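Local structure of rubisco operon transcriptional regulator (Synechocystis sp., 5Y2W) at residues L13-I18 and Q202-Y207; T103-E108 and L176-F181; W187-L192 and D206-V211. The protein probably represses transcription as a LysR-type regulator that coordinates carbon and nitrogen metabolism, its regulatory domain binding the metabolite 2-phosphoglycolate. All coordinates share one frame; numbering follows the deposited sequence.

Interaction 1: L13-I18 and Q202-Y207. With PGA (2-phosphoglycolic acid), chain B.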
# COMPACT_ATOMS: atom_id res chain seq x y z
N LEU A 13 1.68 -18.05 11.76
CA LEU A 13 2.91 -17.55 11.11
C LEU A 13 2.81 -16.03 10.97
O LEU A 13 1.83 -15.54 10.42
CB LEU A 13 3.04 -18.15 9.73
CG LEU A 13 4.17 -17.58 8.85
CD1 LEU A 13 5.57 -17.84 9.43
CD2 LEU A 13 4.00 -18.18 7.47
N ARG A 14 3.81 -15.30 11.48
CA ARG A 14 3.86 -13.83 11.42
C ARG A 14 4.95 -13.39 10.44
O ARG A 14 6.15 -13.55 10.71
CB ARG A 14 4.18 -13.21 12.78
CG ARG A 14 3.01 -13.16 13.73
CD ARG A 14 3.47 -12.82 15.13
NE ARG A 14 2.71 -13.58 16.11
CZ ARG A 14 2.83 -14.90 16.32
NH1 ARG A 14 2.05 -15.48 17.23
NH2 ARG A 14 3.71 -15.64 15.64
N LEU A 15 4.51 -12.82 9.32
CA LEU A 15 5.41 -12.30 8.29
C LEU A 15 5.37 -10.80 8.27
O LEU A 15 4.27 -10.17 8.21
CB LEU A 15 4.99 -12.80 6.91
CG LEU A 15 4.83 -14.32 6.82
CD1 LEU A 15 4.11 -14.69 5.54
CD2 LEU A 15 6.18 -15.00 6.92
N ALA A 16 6.55 -10.21 8.25
CA ALA A 16 6.63 -8.81 7.88
C ALA A 16 7.42 -8.70 6.56
O ALA A 16 8.49 -9.31 6.40
CB ALA A 16 7.20 -7.94 8.99
N VAL A 17 6.84 -7.94 5.61
CA VAL A 17 7.41 -7.77 4.30
C VAL A 17 7.55 -6.30 3.89
O VAL A 17 6.77 -5.41 4.29
CB VAL A 17 6.68 -8.61 3.20
CG1 VAL A 17 6.48 -10.05 3.63
CG2 VAL A 17 5.35 -8.00 2.76
N ILE A 18 8.56 -6.04 3.07
CA ILE A 18 8.69 -4.71 2.47
C ILE A 18 7.56 -4.43 1.46
O ILE A 18 6.94 -5.35 0.94
CB ILE A 18 10.06 -4.52 1.84
CG1 ILE A 18 10.35 -5.67 0.87
CG2 ILE A 18 11.10 -4.36 2.95
CD1 ILE A 18 11.42 -5.35 -0.11
N GLN A 202 9.61 -22.69 9.96
CA GLN A 202 10.58 -23.46 9.18
C GLN A 202 9.87 -24.05 7.97
O GLN A 202 10.46 -24.16 6.88
CB GLN A 202 11.22 -24.58 10.02
CG GLN A 202 12.27 -25.39 9.26
CD GLN A 202 13.51 -24.55 8.97
OE1 GLN A 202 14.02 -23.88 9.85
NE2 GLN A 202 13.96 -24.58 7.73
N THR A 203 8.62 -24.44 8.13
CA THR A 203 7.91 -25.10 6.99
C THR A 203 7.68 -24.07 5.86
O THR A 203 7.80 -24.38 4.68
CB THR A 203 6.53 -25.68 7.41
OG1 THR A 203 6.66 -26.41 8.64
CG2 THR A 203 5.96 -26.56 6.33
N PHE A 204 7.36 -22.84 6.24
CA PHE A 204 7.04 -21.80 5.25
C PHE A 204 8.29 -21.46 4.46
O PHE A 204 8.25 -21.35 3.23
CB PHE A 204 6.45 -20.51 5.88
CG PHE A 204 6.21 -19.44 4.85
CD1 PHE A 204 5.21 -19.60 3.90
CD2 PHE A 204 7.05 -18.34 4.75
CE1 PHE A 204 5.01 -18.65 2.91
CE2 PHE A 204 6.86 -17.39 3.75
CZ PHE A 204 5.83 -17.55 2.83
N LEU A 205 9.40 -21.34 5.19
CA LEU A 205 10.70 -20.97 4.67
C LEU A 205 11.15 -21.91 3.60
O LEU A 205 11.53 -21.49 2.48
CB LEU A 205 11.69 -20.91 5.84
CG LEU A 205 13.16 -20.50 5.57
CD1 LEU A 205 13.26 -19.14 4.86
CD2 LEU A 205 13.96 -20.46 6.88
N ASP A 206 11.05 -23.20 3.89
CA ASP A 206 11.40 -24.23 2.91
C ASP A 206 10.44 -24.18 1.75
O ASP A 206 10.82 -24.45 0.62
CB ASP A 206 11.35 -25.66 3.52
CG ASP A 206 12.36 -25.85 4.65
OD1 ASP A 206 13.39 -25.17 4.66
OD2 ASP A 206 12.11 -26.66 5.56
N TYR A 207 9.16 -23.90 2.04
CA TYR A 207 8.16 -23.79 0.97
C TYR A 207 8.51 -22.61 0.01
O TYR A 207 8.55 -22.75 -1.24
CB TYR A 207 6.74 -23.65 1.57
CG TYR A 207 5.71 -23.27 0.52
CD1 TYR A 207 5.25 -24.20 -0.42
CD2 TYR A 207 5.23 -21.96 0.42
CE1 TYR A 207 4.34 -23.84 -1.40
CE2 TYR A 207 4.33 -21.59 -0.56
CZ TYR A 207 3.88 -22.53 -1.46
OH TYR A 207 2.98 -22.13 -2.41
P PGA B . 10.84 0.09 0.67
O1P PGA B . 11.42 -1.30 0.11
O2P PGA B . 9.39 -0.14 0.93
O3P PGA B . 11.16 1.11 -0.44
O4P PGA B . 11.50 0.24 2.00
C2 PGA B . 10.94 -2.05 -0.99
C1 PGA B . 12.05 -2.59 -1.88
O1 PGA B . 11.75 -3.27 -2.90
O2 PGA B . 13.23 -2.33 -1.54
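Phe-204 reaches from helix 199-211 onto two leucines of strand 11-18. CB already meets Leu-13, whose CD2 methyl lies 3.7 Å from it and at the same 3.7 Å from CG of the Phe-204 ring, so the root of the side chain rests on one methyl. That approach is oblique to the ring, and the two side chains cross at about a right angle. Further out, ring CD1 stays beside Leu-13 CD2, ring CD2 lies between Leu-13 CD2 and Leu-15 CD2 at 4.1 Å from each, and CE2 comes 4.0 Å from Leu-15 CD2, while Leu-15 CD1 sits over one face. Standing opposite its backbone N (chi1 177°), CG of Phe-204 projects the ring from the helix toward the sheet. Leu-62 of the sheet packs on it, as does Leu-29 of helix 24-35, and Phe-32 of that helix meets the ring edge-to-face. With an alanine here, a gap is likely to open between helix and strand, and the methyls of Leu-13 and Leu-15 would lose their aromatic partner. The same strand ends at the ligand: Ile-18 CD1 is 3.3 Å from C1 of 2-phosphoglycolic acid. Such helix-on-sheet layering is that of the periplasmic-binding-protein-like domain of LysR-type regulators.

Interaction 2: T103-E108 and L176-F181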
# COMPACT_ATOMS: atom_id res chain seq x y z
N THR A 103 22.79 10.75 -17.15
CA THR A 103 22.80 12.22 -17.23
C THR A 103 21.49 12.85 -17.73
O THR A 103 21.13 13.96 -17.29
CB THR A 103 23.93 12.73 -18.17
OG1 THR A 103 23.88 12.06 -19.45
CG2 THR A 103 25.30 12.51 -17.53
N ALA A 104 20.73 12.13 -18.56
CA ALA A 104 19.39 12.60 -18.95
C ALA A 104 18.39 12.78 -17.78
O ALA A 104 17.30 13.39 -17.95
CB ALA A 104 18.80 11.69 -20.04
N LEU A 105 18.70 12.25 -16.61
CA LEU A 105 17.79 12.40 -15.46
C LEU A 105 17.90 13.74 -14.73
O LEU A 105 17.03 14.10 -13.95
CB LEU A 105 17.98 11.26 -14.44
CG LEU A 105 17.58 9.88 -14.97
CD1 LEU A 105 17.61 8.86 -13.84
CD2 LEU A 105 16.24 9.90 -15.65
N ASN A 106 18.98 14.46 -14.98
CA ASN A 106 19.25 15.70 -14.31
C ASN A 106 18.12 16.71 -14.46
O ASN A 106 17.72 17.00 -15.57
CB ASN A 106 20.51 16.30 -14.92
CG ASN A 106 21.74 15.74 -14.29
OD1 ASN A 106 21.89 15.82 -13.08
ND2 ASN A 106 22.61 15.16 -15.08
N ASP A 107 17.63 17.21 -13.35
CA ASP A 107 16.54 18.18 -13.35
C ASP A 107 15.19 17.66 -13.82
O ASP A 107 14.25 18.44 -13.88
CB ASP A 107 16.95 19.46 -14.08
CG ASP A 107 18.07 20.15 -13.36
OD1 ASP A 107 17.75 20.73 -12.31
OD2 ASP A 107 19.25 20.05 -13.76
N GLU A 108 15.07 16.37 -14.11
CA GLU A 108 13.76 15.76 -14.30
C GLU A 108 12.93 15.83 -13.06
O GLU A 108 13.46 15.73 -11.95
CB GLU A 108 13.88 14.29 -14.65
CG GLU A 108 14.31 14.03 -16.07
CD GLU A 108 13.19 14.18 -17.10
OE1 GLU A 108 11.98 13.90 -16.78
OE2 GLU A 108 13.53 14.61 -18.24
N LEU A 176 11.65 3.50 -18.55
CA LEU A 176 12.68 4.17 -19.31
C LEU A 176 14.01 3.39 -19.20
O LEU A 176 14.50 3.07 -18.08
CB LEU A 176 12.86 5.58 -18.82
CG LEU A 176 11.63 6.51 -18.91
CD1 LEU A 176 12.05 7.89 -18.43
CD2 LEU A 176 11.09 6.58 -20.33
N ASP A 177 14.62 3.13 -20.36
CA ASP A 177 15.87 2.31 -20.45
C ASP A 177 17.08 3.15 -20.18
O ASP A 177 17.84 3.46 -21.08
CB ASP A 177 15.98 1.66 -21.86
CG ASP A 177 17.22 0.75 -22.00
OD1 ASP A 177 17.69 0.15 -20.99
OD2 ASP A 177 17.75 0.64 -23.13
N ILE A 178 17.20 3.56 -18.93
CA ILE A 178 18.22 4.44 -18.48
C ILE A 178 19.41 3.60 -18.07
O ILE A 178 19.20 2.56 -17.45
CB ILE A 178 17.79 5.20 -17.21
CG1 ILE A 178 16.43 5.86 -17.36
CG2 ILE A 178 18.88 6.19 -16.82
CD1 ILE A 178 16.30 6.88 -18.47
N ASP A 179 20.63 4.07 -18.38
CA ASP A 179 21.86 3.42 -17.95
C ASP A 179 21.90 3.37 -16.43
O ASP A 179 21.38 4.28 -15.76
CB ASP A 179 23.10 4.22 -18.37
CG ASP A 179 23.40 4.16 -19.88
OD1 ASP A 179 22.86 3.29 -20.59
OD2 ASP A 179 24.21 5.00 -20.32
N GLU A 180 22.58 2.35 -15.93
CA GLU A 180 22.73 2.04 -14.53
C GLU A 180 21.46 1.43 -13.99
O GLU A 180 21.40 1.11 -12.82
CB GLU A 180 23.14 3.26 -13.70
CG GLU A 180 24.34 4.02 -14.26
CD GLU A 180 25.60 3.15 -14.47
OE1 GLU A 180 26.46 3.58 -15.26
OE2 GLU A 180 25.73 2.06 -13.87
N PHE A 181 20.44 1.28 -14.83
CA PHE A 181 19.24 0.62 -14.40
C PHE A 181 19.15 -0.70 -15.11
O PHE A 181 19.63 -0.80 -16.21
CB PHE A 181 18.02 1.50 -14.66
CG PHE A 181 17.90 2.60 -13.65
CD1 PHE A 181 18.58 3.80 -13.82
CD2 PHE A 181 17.16 2.39 -12.50
CE1 PHE A 181 18.49 4.79 -12.89
CE2 PHE A 181 17.08 3.37 -11.54
CZ PHE A 181 17.76 4.57 -11.72
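Leu-105 and Ile-178 set their branches against each other in two pairs of methyls, a worked example of irregular loops joined side chain to side chain. Leu-105 CD2 faces Ile-178 CD1 at 4.1 Å, and Leu-105 CD1 lies 4.2 Å from Ile-178 CG2, as the two side chains pass at a slant. The leucine fork is presented this way because CG sits beside the backbone N, opposite the carbonyl carbon (chi1 -66°). Its CD1 branch also approaches Phe-181, 4.3 Å from CE1, obliquely to the ring.

Each segment contains a type II turn, Leu-105 to Glu-108 and Ile-178 to Phe-181, the first following on a 3-10 segment at 103-105. The second is closed by Phe-181 N to Ile-178 O at 3.2 Å, which brings the isoleucine and the ring round to the same leucine. At the entry to the first turn, Thr-103 O accepts from both the N and the ND2 of Asn-106, the latter in the carbonyl plane at 2.9 Å. The contact joins the loop between strand 81-89 and helix 118-129 to the loop after strand 173-176; Ile-178 and Phe-181 also touch Val-86 of strand 81-89. No hydrogen bond crosses between the segments, so the join rests on apolar packing; polar groups bond within each segment and elsewhere in the chain, as Asn-106 OD1 does to Asp-133 N.

Interaction 3: W187-L192 and D206-V211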
# COMPACT_ATOMS: atom_id res chain seq x y z
N TRP A 187 15.21 -9.77 -3.21
CA TRP A 187 14.46 -10.05 -2.01
C TRP A 187 15.11 -11.18 -1.19
O TRP A 187 15.42 -12.24 -1.72
CB TRP A 187 13.03 -10.46 -2.37
CG TRP A 187 12.10 -9.35 -2.75
CD1 TRP A 187 12.21 -8.02 -2.47
CD2 TRP A 187 10.87 -9.51 -3.44
NE1 TRP A 187 11.12 -7.34 -2.96
CE2 TRP A 187 10.29 -8.23 -3.55
CE3 TRP A 187 10.17 -10.63 -3.93
CZ2 TRP A 187 9.08 -8.02 -4.18
CZ3 TRP A 187 8.99 -10.41 -4.57
CH2 TRP A 187 8.44 -9.11 -4.66
N TYR A 188 15.26 -10.95 0.10
CA TYR A 188 15.79 -11.93 1.01
C TYR A 188 14.74 -12.28 2.02
O TYR A 188 14.00 -11.41 2.46
CB TYR A 188 16.95 -11.35 1.79
CG TYR A 188 18.17 -10.98 0.98
CD1 TYR A 188 19.08 -11.95 0.57
CD2 TYR A 188 18.43 -9.64 0.67
CE1 TYR A 188 20.23 -11.60 -0.14
CE2 TYR A 188 19.55 -9.29 -0.04
CZ TYR A 188 20.45 -10.26 -0.43
OH TYR A 188 21.55 -9.84 -1.13
N VAL A 189 14.69 -13.56 2.38
CA VAL A 189 13.93 -13.98 3.55
C VAL A 189 14.90 -14.22 4.72
O VAL A 189 15.91 -14.93 4.62
CB VAL A 189 13.02 -15.18 3.28
CG1 VAL A 189 13.80 -16.32 2.68
CG2 VAL A 189 12.31 -15.62 4.56
N ALA A 190 14.59 -13.55 5.82
CA ALA A 190 15.48 -13.34 6.91
C ALA A 190 14.78 -13.68 8.22
O ALA A 190 13.56 -13.67 8.28
CB ALA A 190 15.96 -11.89 6.93
N ASN A 191 15.60 -14.03 9.21
CA ASN A 191 15.18 -14.17 10.60
C ASN A 191 16.33 -13.72 11.50
O ASN A 191 17.49 -13.63 11.07
CB ASN A 191 14.83 -15.60 10.91
CG ASN A 191 16.01 -16.54 10.76
OD1 ASN A 191 16.71 -16.83 11.71
ND2 ASN A 191 16.23 -17.01 9.56
N LEU A 192 15.99 -13.35 12.73
CA LEU A 192 17.00 -12.90 13.71
C LEU A 192 18.07 -13.99 13.82
O LEU A 192 17.73 -15.19 13.89
CB LEU A 192 16.34 -12.58 15.08
CG LEU A 192 15.36 -11.37 15.15
CD1 LEU A 192 14.92 -10.97 16.55
CD2 LEU A 192 15.92 -10.12 14.47
N ASP A 206 11.05 -23.20 3.89
CA ASP A 206 11.40 -24.23 2.91
C ASP A 206 10.44 -24.18 1.75
O ASP A 206 10.82 -24.45 0.62
CB ASP A 206 11.35 -25.66 3.52
CG ASP A 206 12.36 -25.85 4.65
OD1 ASP A 206 13.39 -25.17 4.66
OD2 ASP A 206 12.11 -26.66 5.56
N TYR A 207 9.16 -23.90 2.04
CA TYR A 207 8.16 -23.79 0.97
C TYR A 207 8.51 -22.61 0.01
O TYR A 207 8.55 -22.75 -1.24
CB TYR A 207 6.74 -23.65 1.57
CG TYR A 207 5.71 -23.27 0.52
CD1 TYR A 207 5.25 -24.20 -0.42
CD2 TYR A 207 5.23 -21.96 0.42
CE1 TYR A 207 4.34 -23.84 -1.40
CE2 TYR A 207 4.33 -21.59 -0.56
CZ TYR A 207 3.88 -22.53 -1.46
OH TYR A 207 2.98 -22.13 -2.41
N LEU A 208 8.80 -21.47 0.62
CA LEU A 208 9.20 -20.28 -0.14
C LEU A 208 10.41 -20.57 -1.01
O LEU A 208 10.41 -20.30 -2.22
CB LEU A 208 9.52 -19.12 0.82
CG LEU A 208 9.95 -17.77 0.21
CD1 LEU A 208 8.91 -17.18 -0.76
CD2 LEU A 208 10.21 -16.79 1.32
N MET A 209 11.46 -21.13 -0.39
CA MET A 209 12.69 -21.45 -1.17
C MET A 209 12.40 -22.40 -2.30
O MET A 209 12.92 -22.27 -3.39
CB MET A 209 13.76 -22.05 -0.29
CG MET A 209 14.25 -21.07 0.74
SD MET A 209 14.60 -19.45 -0.04
CE MET A 209 14.76 -18.65 1.51
N ALA A 210 11.56 -23.38 -2.04
CA ALA A 210 11.34 -24.37 -3.08
C ALA A 210 10.57 -23.78 -4.21
O ALA A 210 10.95 -23.93 -5.35
CB ALA A 210 10.61 -25.58 -2.49
N VAL A 211 9.48 -23.07 -3.92
CA VAL A 211 8.62 -22.60 -5.04
C VAL A 211 9.28 -21.51 -5.88
O VAL A 211 8.94 -21.33 -7.08
CB VAL A 211 7.22 -22.13 -4.57
CG1 VAL A 211 6.49 -23.30 -3.93
CG2 VAL A 211 7.29 -20.93 -3.65
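Val-189 and Leu-208 reach toward each other tip to tip, strand to helix. A single methyl of the leucine does the touching: CD2 of Leu-208 is 3.8 Å from Val-189 CB, with CG1 of Val-189 at 3.9 Å and CG2 of Val-189 at 4.0 Å from that same methyl, which nestles against the whole branched end of the valine. CG of Leu-208 is opposite the backbone N (chi1 -179°), which carries CD2 toward the strand. Met-209, bent at its second torsion, brings its methyl to the valine as well, but the modelled approach is too short to be trusted.

In the next shell, Leu-62 packs on Val-189, Leu-28 on Leu-208 and Gln-77 on Met-209. The helical backbone that presents Leu-208 and Met-209 is held by bonds such as Ala-210 N to Asp-206 O at 3.0 Å, and Leu-208 O is hydrogen-bonded to Thr-212 OG1. This is helix-on-sheet packing of the alpha/beta regulatory domain. Strand 186-192 runs antiparallel between strands 62-65 and 74-79, with Val-189 joined through its backbone to Gln-77. Helix 199-211 lies against one side of this mixed sheet, and Leu-28, Tyr-207 and Val-211 tie it to helix 24-35.

Interactions 1 and 3 draw on successive turns of helix 199-211 and pack it onto two strands of one mixed sheet, their centres 7 Å apart. They meet directly where Leu-205 packs against Val-189, and again near the ligand, where Ile-18 CD1 is 3.5 Å from Trp-187 NE1. Interaction 2 belongs to the other side of the chain, with its centre 36 Å from that of interaction 1 and 33 Å from that of interaction 3. 2-Phosphoglycolic acid lies between: Ile-18 touches it, whereas the side chains of Phe-181 and Val-189 stay about 12 and 13 Å away, consistent with the two-lobed architecture of LysR effector domains.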